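PDB 2BA9: putative aminooxidase from Propionibacterium acnes, which isomerises polyunsaturated fatty acids, producing conjugated linoleic acid, as an FAD-containing enzyme of the flavin amine oxidoreductase family. Local coordinates for residues V224-E232 with F259-E269. Residues are numbered along the deposited sequence; the frame is centred on the assembly and turned at random.
Sequences VDITRITRE and FLDYSDADDDE. With FAD (flavin-adenine dinucleotide), chain D.
A bend at chi3 of Arg231 turns its guanidinium toward Asp264 and Glu269, while chi1 of 57° places Asp264 CG between its own backbone N and carbonyl carbon, which lets OD1 and OD2 meet Arg231. Arg231 thus illustrates how one arginine can join two acids by different edges. Side-on, Arg231 NE and NH1 both donate to Asp264 OD1, at 3.0 and 2.9 Å. The guanidinium and carboxylate planes are 52° apart here, and Asp264 OD2 takes Arg231 N at 2.7 Å. End-on, Arg231 NH1 and NH2 meet the syn lone pairs of Glu269 OE1 and OE2, nearly coplanar and almost straight (NH1 to OE1, 169°). Phe259 CZ lies over the centre of one guanidinium face. Glu269 is itself positioned by a capping box with Asp266 at the start of helix 267-273, and its OE2 also bonds Tyr398. Alongside, a single beta bridge pairs Ile229 with Ser263: Ile229 N donates to Tyr262 O (2.9 Å) and Asp264 N to Ile229 O. Ile229 CD1 touches the ring edges of Phe259 and Tyr262, and Tyr262 OH approaches FAD N6A to 3.4 Å, in the cofactor pocket. With Arg394 also salt-bridged to Asp264, alternating charges probably keep both acids ionised; the ion pairs tie the end of strand 226-230 to the turn and first residues of helix 267-273.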
loop_
_atom_site.group_PDB
_atom_site.type_symbol
_atom_site.label_atom_id
_atom_site.label_comp_id
_atom_site.label_asym_id
_atom_site.label_seq_id
_atom_site.Cartn_x
_atom_site.Cartn_y
_atom_site.Cartn_z
ATOM N N VAL A 224 10.610 19.091 -6.916
ATOM C CA VAL A 224 10.206 19.382 -8.281
ATOM C C VAL A 224 8.690 19.543 -8.363
ATOM O O VAL A 224 7.938 18.574 -8.240
ATOM C CB VAL A 224 10.707 18.299 -9.255
ATOM C CG1 VAL A 224 10.234 18.576 -10.693
ATOM C CG2 VAL A 224 12.241 18.214 -9.201
ATOM N N ASP A 225 8.274 20.790 -8.583
ATOM C CA ASP A 225 6.875 21.195 -8.667
ATOM C C ASP A 225 6.484 21.208 -10.135
ATOM O O ASP A 225 6.632 22.221 -10.808
ATOM C CB ASP A 225 6.720 22.602 -8.047
ATOM C CG ASP A 225 5.263 23.053 -7.900
ATOM O OD1 ASP A 225 4.338 22.347 -8.362
ATOM O OD2 ASP A 225 5.050 24.136 -7.311
ATOM N N ILE A 226 6.022 20.058 -10.620
ATOM C CA ILE A 226 5.547 19.892 -11.991
ATOM C C ILE A 226 4.188 20.564 -12.166
ATOM O O ILE A 226 3.209 20.171 -11.531
ATOM C CB ILE A 226 5.367 18.397 -12.361
ATOM C CG1 ILE A 226 6.702 17.646 -12.306
ATOM C CG2 ILE A 226 4.716 18.264 -13.739
ATOM C CD1 ILE A 226 6.565 16.139 -12.423
ATOM N N THR A 227 4.134 21.561 -13.046
ATOM C CA THR A 227 2.912 22.318 -13.277
ATOM C C THR A 227 2.188 21.907 -14.550
ATOM O O THR A 227 0.985 22.153 -14.679
ATOM C CB THR A 227 3.217 23.810 -13.329
ATOM O OG1 THR A 227 4.106 24.068 -14.420
ATOM C CG2 THR A 227 3.863 24.265 -12.012
ATOM N N ARG A 228 2.907 21.278 -15.482
ATOM C CA ARG A 228 2.345 20.926 -16.780
ATOM C C ARG A 228 3.115 19.785 -17.457
ATOM O O ARG A 228 4.343 19.796 -17.486
ATOM C CB ARG A 228 2.338 22.171 -17.686
ATOM C CG ARG A 228 1.409 22.080 -18.898
ATOM C CD ARG A 228 0.961 23.467 -19.374
ATOM N NE ARG A 228 0.617 24.353 -18.247
ATOM C CZ ARG A 228 1.305 25.443 -17.869
ATOM N NH1 ARG A 228 2.392 25.858 -18.533
ATOM N NH2 ARG A 228 0.884 26.143 -16.813
ATOM N N ILE A 229 2.383 18.797 -17.974
ATOM C CA ILE A 229 2.941 17.788 -18.882
ATOM C C ILE A 229 2.070 17.725 -20.130
ATOM O O ILE A 229 0.854 17.533 -20.039
ATOM C CB ILE A 229 3.027 16.373 -18.254
ATOM C CG1 ILE A 229 3.963 16.374 -17.036
ATOM C CG2 ILE A 229 3.493 15.357 -19.297
ATOM C CD1 ILE A 229 4.075 15.037 -16.325
ATOM N N THR A 230 2.707 17.910 -21.287
ATOM C CA THR A 230 2.059 17.792 -22.591
ATOM C C THR A 230 2.835 16.790 -23.449
ATOM O O THR A 230 4.059 16.670 -23.335
ATOM C CB THR A 230 1.992 19.145 -23.311
ATOM O OG1 THR A 230 3.316 19.682 -23.445
ATOM C CG2 THR A 230 1.121 20.118 -22.528
ATOM N N ARG A 231 2.121 16.072 -24.306
ATOM C CA ARG A 231 2.706 14.943 -25.017
ATOM C C ARG A 231 2.376 14.992 -26.500
ATOM O O ARG A 231 1.568 14.209 -26.992
ATOM C CB ARG A 231 2.222 13.630 -24.408
ATOM C CG ARG A 231 2.808 13.341 -23.050
ATOM C CD ARG A 231 1.935 12.392 -22.275
ATOM N NE ARG A 231 0.617 12.965 -21.986
ATOM C CZ ARG A 231 -0.452 12.263 -21.603
ATOM N NH1 ARG A 231 -1.602 12.880 -21.359
ATOM N NH2 ARG A 231 -0.382 10.942 -21.458
ATOM N N GLU A 232 3.038 15.895 -27.211
ATOM C CA GLU A 232 2.828 16.058 -28.639
ATOM C C GLU A 232 4.077 15.664 -29.424
ATOM O O GLU A 232 5.157 15.511 -28.859
ATOM C CB GLU A 232 2.451 17.505 -28.971
ATOM C CG GLU A 232 1.713 18.261 -27.878
ATOM C CD GLU A 232 2.651 19.149 -27.059
ATOM O OE1 GLU A 232 3.304 18.647 -26.109
ATOM O OE2 GLU A 232 2.741 20.356 -27.379
ATOM N N PHE A 259 -3.017 13.396 -11.780
ATOM C CA PHE A 259 -2.259 13.626 -13.023
ATOM C C PHE A 259 -3.134 14.276 -14.085
ATOM O O PHE A 259 -2.650 15.062 -14.898
ATOM C CB PHE A 259 -1.688 12.287 -13.518
ATOM C CG PHE A 259 -1.144 12.315 -14.922
ATOM C CD1 PHE A 259 0.127 12.818 -15.187
ATOM C CD2 PHE A 259 -1.888 11.796 -15.982
ATOM C CE1 PHE A 259 0.636 12.829 -16.496
ATOM C CE2 PHE A 259 -1.385 11.806 -17.278
ATOM C CZ PHE A 259 -0.120 12.325 -17.532
ATOM N N LEU A 260 -4.429 13.958 -14.058
ATOM C CA LEU A 260 -5.393 14.572 -14.963
ATOM C C LEU A 260 -5.367 16.087 -14.869
ATOM O O LEU A 260 -5.538 16.781 -15.876
ATOM C CB LEU A 260 -6.813 14.103 -14.643
ATOM C CG LEU A 260 -7.174 12.638 -14.872
ATOM C CD1 LEU A 260 -8.609 12.394 -14.409
ATOM C CD2 LEU A 260 -6.997 12.263 -16.348
ATOM N N ASP A 261 -5.152 16.592 -13.657
ATOM C CA ASP A 261 -5.240 18.026 -13.389
ATOM C C ASP A 261 -4.043 18.852 -13.888
ATOM O O ASP A 261 -4.117 20.078 -13.877
ATOM C CB ASP A 261 -5.417 18.280 -11.880
ATOM C CG ASP A 261 -6.711 17.703 -11.319
ATOM O OD1 ASP A 261 -7.651 17.413 -12.091
ATOM O OD2 ASP A 261 -6.780 17.545 -10.080
ATOM N N TYR A 262 -2.952 18.205 -14.294
ATOM C CA TYR A 262 -1.776 18.937 -14.800
ATOM C C TYR A 262 -1.185 18.365 -16.103
ATOM O O TYR A 262 -0.012 18.591 -16.434
ATOM C CB TYR A 262 -0.702 19.052 -13.708
ATOM C CG TYR A 262 -0.151 17.737 -13.189
ATOM C CD1 TYR A 262 0.929 17.115 -13.811
ATOM C CD2 TYR A 262 -0.692 17.138 -12.058
ATOM C CE1 TYR A 262 1.439 15.922 -13.328
ATOM C CE2 TYR A 262 -0.188 15.956 -11.569
ATOM C CZ TYR A 262 0.879 15.345 -12.205
ATOM O OH TYR A 262 1.381 14.155 -11.714
ATOM N N SER A 263 -2.018 17.644 -16.848
ATOM C CA SER A 263 -1.598 17.021 -18.085
ATOM C C SER A 263 -2.608 17.312 -19.170
ATOM O O SER A 263 -3.726 17.741 -18.885
ATOM C CB SER A 263 -1.476 15.510 -17.901
ATOM O OG SER A 263 -2.739 14.933 -17.635
ATOM N N ASP A 264 -2.190 17.073 -20.411
ATOM C CA ASP A 264 -3.086 17.032 -21.576
ATOM C C ASP A 264 -3.747 15.653 -21.645
ATOM O O ASP A 264 -3.664 14.952 -22.655
ATOM C CB ASP A 264 -2.307 17.321 -22.872
ATOM C CG ASP A 264 -1.140 16.355 -23.096
ATOM O OD1 ASP A 264 -0.829 15.559 -22.192
ATOM O OD2 ASP A 264 -0.510 16.402 -24.168
ATOM N N ALA A 265 -4.383 15.256 -20.548
ATOM C CA ALA A 265 -5.017 13.944 -20.451
ATOM C C ALA A 265 -6.006 13.742 -21.598
ATOM O O ALA A 265 -6.786 14.646 -21.928
ATOM C CB ALA A 265 -5.725 13.797 -19.110
ATOM N N ASP A 266 -5.977 12.566 -22.213
ATOM C CA ASP A 266 -6.923 12.286 -23.272
ATOM C C ASP A 266 -8.263 11.771 -22.723
ATOM O O ASP A 266 -8.444 11.618 -21.506
ATOM C CB ASP A 266 -6.311 11.383 -24.353
ATOM C CG ASP A 266 -6.077 9.958 -23.907
ATOM O OD1 ASP A 266 -6.722 9.475 -22.961
ATOM O OD2 ASP A 266 -5.244 9.306 -24.559
ATOM N N ASP A 267 -9.206 11.547 -23.635
ATOM C CA ASP A 267 -10.582 11.168 -23.287
ATOM C C ASP A 267 -10.628 9.952 -22.367
ATOM O O ASP A 267 -11.445 9.890 -21.440
ATOM C CB ASP A 267 -11.399 10.878 -24.568
ATOM C CG ASP A 267 -11.869 12.134 -25.271
ATOM O OD1 ASP A 267 -11.996 13.173 -24.599
ATOM O OD2 ASP A 267 -12.145 12.087 -26.503
ATOM N N ASP A 268 -9.740 8.993 -22.630
ATOM C CA ASP A 268 -9.695 7.736 -21.890
ATOM C C ASP A 268 -9.073 7.915 -20.511
ATOM O O ASP A 268 -9.517 7.304 -19.537
ATOM C CB ASP A 268 -8.916 6.683 -22.681
ATOM C CG ASP A 268 -9.702 6.126 -23.848
ATOM O OD1 ASP A 268 -10.946 6.199 -23.848
ATOM O OD2 ASP A 268 -9.073 5.599 -24.783
ATOM N N GLU A 269 -8.044 8.746 -20.443
ATOM C CA GLU A 269 -7.398 9.039 -19.188
ATOM C C GLU A 269 -8.392 9.715 -18.250
ATOM O O GLU A 269 -8.614 9.223 -17.145
ATOM C CB GLU A 269 -6.135 9.872 -19.412
ATOM C CG GLU A 269 -5.011 9.059 -20.049
ATOM C CD GLU A 269 -3.755 9.867 -20.323
ATOM O OE1 GLU A 269 -3.876 11.037 -20.763
ATOM O OE2 GLU A 269 -2.648 9.323 -20.112
HETATM P PA FAD D . 3.974 6.207 -2.617
HETATM O O1A FAD D . 4.646 5.399 -1.547
HETATM O O2A FAD D . 2.741 6.987 -2.209
HETATM O O5B FAD D . 5.021 7.281 -3.177
HETATM C C5B FAD D . 4.600 8.108 -4.236
HETATM C C4B FAD D . 5.616 9.206 -4.473
HETATM O O4B FAD D . 5.187 9.996 -5.564
HETATM C C3B FAD D . 5.779 10.109 -3.248
HETATM O O3B FAD D . 7.140 10.197 -2.895
HETATM C C2B FAD D . 5.186 11.424 -3.695
HETATM O O2B FAD D . 5.735 12.548 -3.006
HETATM C C1B FAD D . 5.384 11.348 -5.219
HETATM N N9A FAD D . 4.441 12.250 -5.905
HETATM C C8A FAD D . 3.069 12.293 -5.768
HETATM N N7A FAD D . 2.581 13.289 -6.559
HETATM C C5A FAD D . 3.628 13.881 -7.199
HETATM C C6A FAD D . 3.723 14.954 -8.109
HETATM N N6A FAD D . 2.603 15.348 -8.796
HETATM N N1A FAD D . 4.975 15.298 -8.607
HETATM C C2A FAD D . 6.125 14.651 -8.179
HETATM N N3A FAD D . 6.018 13.599 -7.279
HETATM C C4A FAD D . 4.803 13.233 -6.783
HETATM N N1 FAD D . 3.192 -1.666 2.489
HETATM C C2 FAD D . 3.615 -2.961 2.709
HETATM O O2 FAD D . 4.155 -3.593 1.802
HETATM N N3 FAD D . 3.404 -3.551 3.940
HETATM C C4 FAD D . 2.801 -2.841 4.957
HETATM O O4 FAD D . 2.644 -3.395 6.056
HETATM C C4X FAD D . 2.385 -1.523 4.740
HETATM N N5 FAD D . 1.755 -0.787 5.729
HETATM C C5X FAD D . 1.489 0.560 5.576
HETATM C C6 FAD D . 0.987 1.309 6.638
HETATM C C7 FAD D . 0.760 2.674 6.479
HETATM C C7M FAD D . 0.233 3.453 7.651
HETATM C C8 FAD D . 1.024 3.284 5.256
HETATM C C8M FAD D . 0.793 4.748 5.034
HETATM C C9 FAD D . 1.520 2.526 4.200
HETATM C C9A FAD D . 1.750 1.157 4.340
HETATM N N10 FAD D . 2.231 0.367 3.280
HETATM C C10 FAD D . 2.608 -0.939 3.497
HETATM C "C1'" FAD D . 2.031 0.784 1.861
HETATM C "C2'" FAD D . 3.329 1.254 1.216
HETATM O "O2'" FAD D . 4.029 2.182 2.038
HETATM C "C3'" FAD D . 2.973 1.869 -0.128
HETATM O "O3'" FAD D . 2.150 0.958 -0.861
HETATM C "C4'" FAD D . 4.226 2.227 -0.912
HETATM O "O4'" FAD D . 4.906 3.328 -0.322
HETATM C "C5'" FAD D . 3.826 2.517 -2.352
HETATM O "O5'" FAD D . 4.882 3.140 -3.028
HETATM P P FAD D . 4.581 4.047 -4.336
HETATM O O1P FAD D . 5.865 4.665 -4.857
HETATM O O2P FAD D . 3.913 3.182 -5.348
HETATM O O3P FAD D . 3.622 5.239 -3.850
#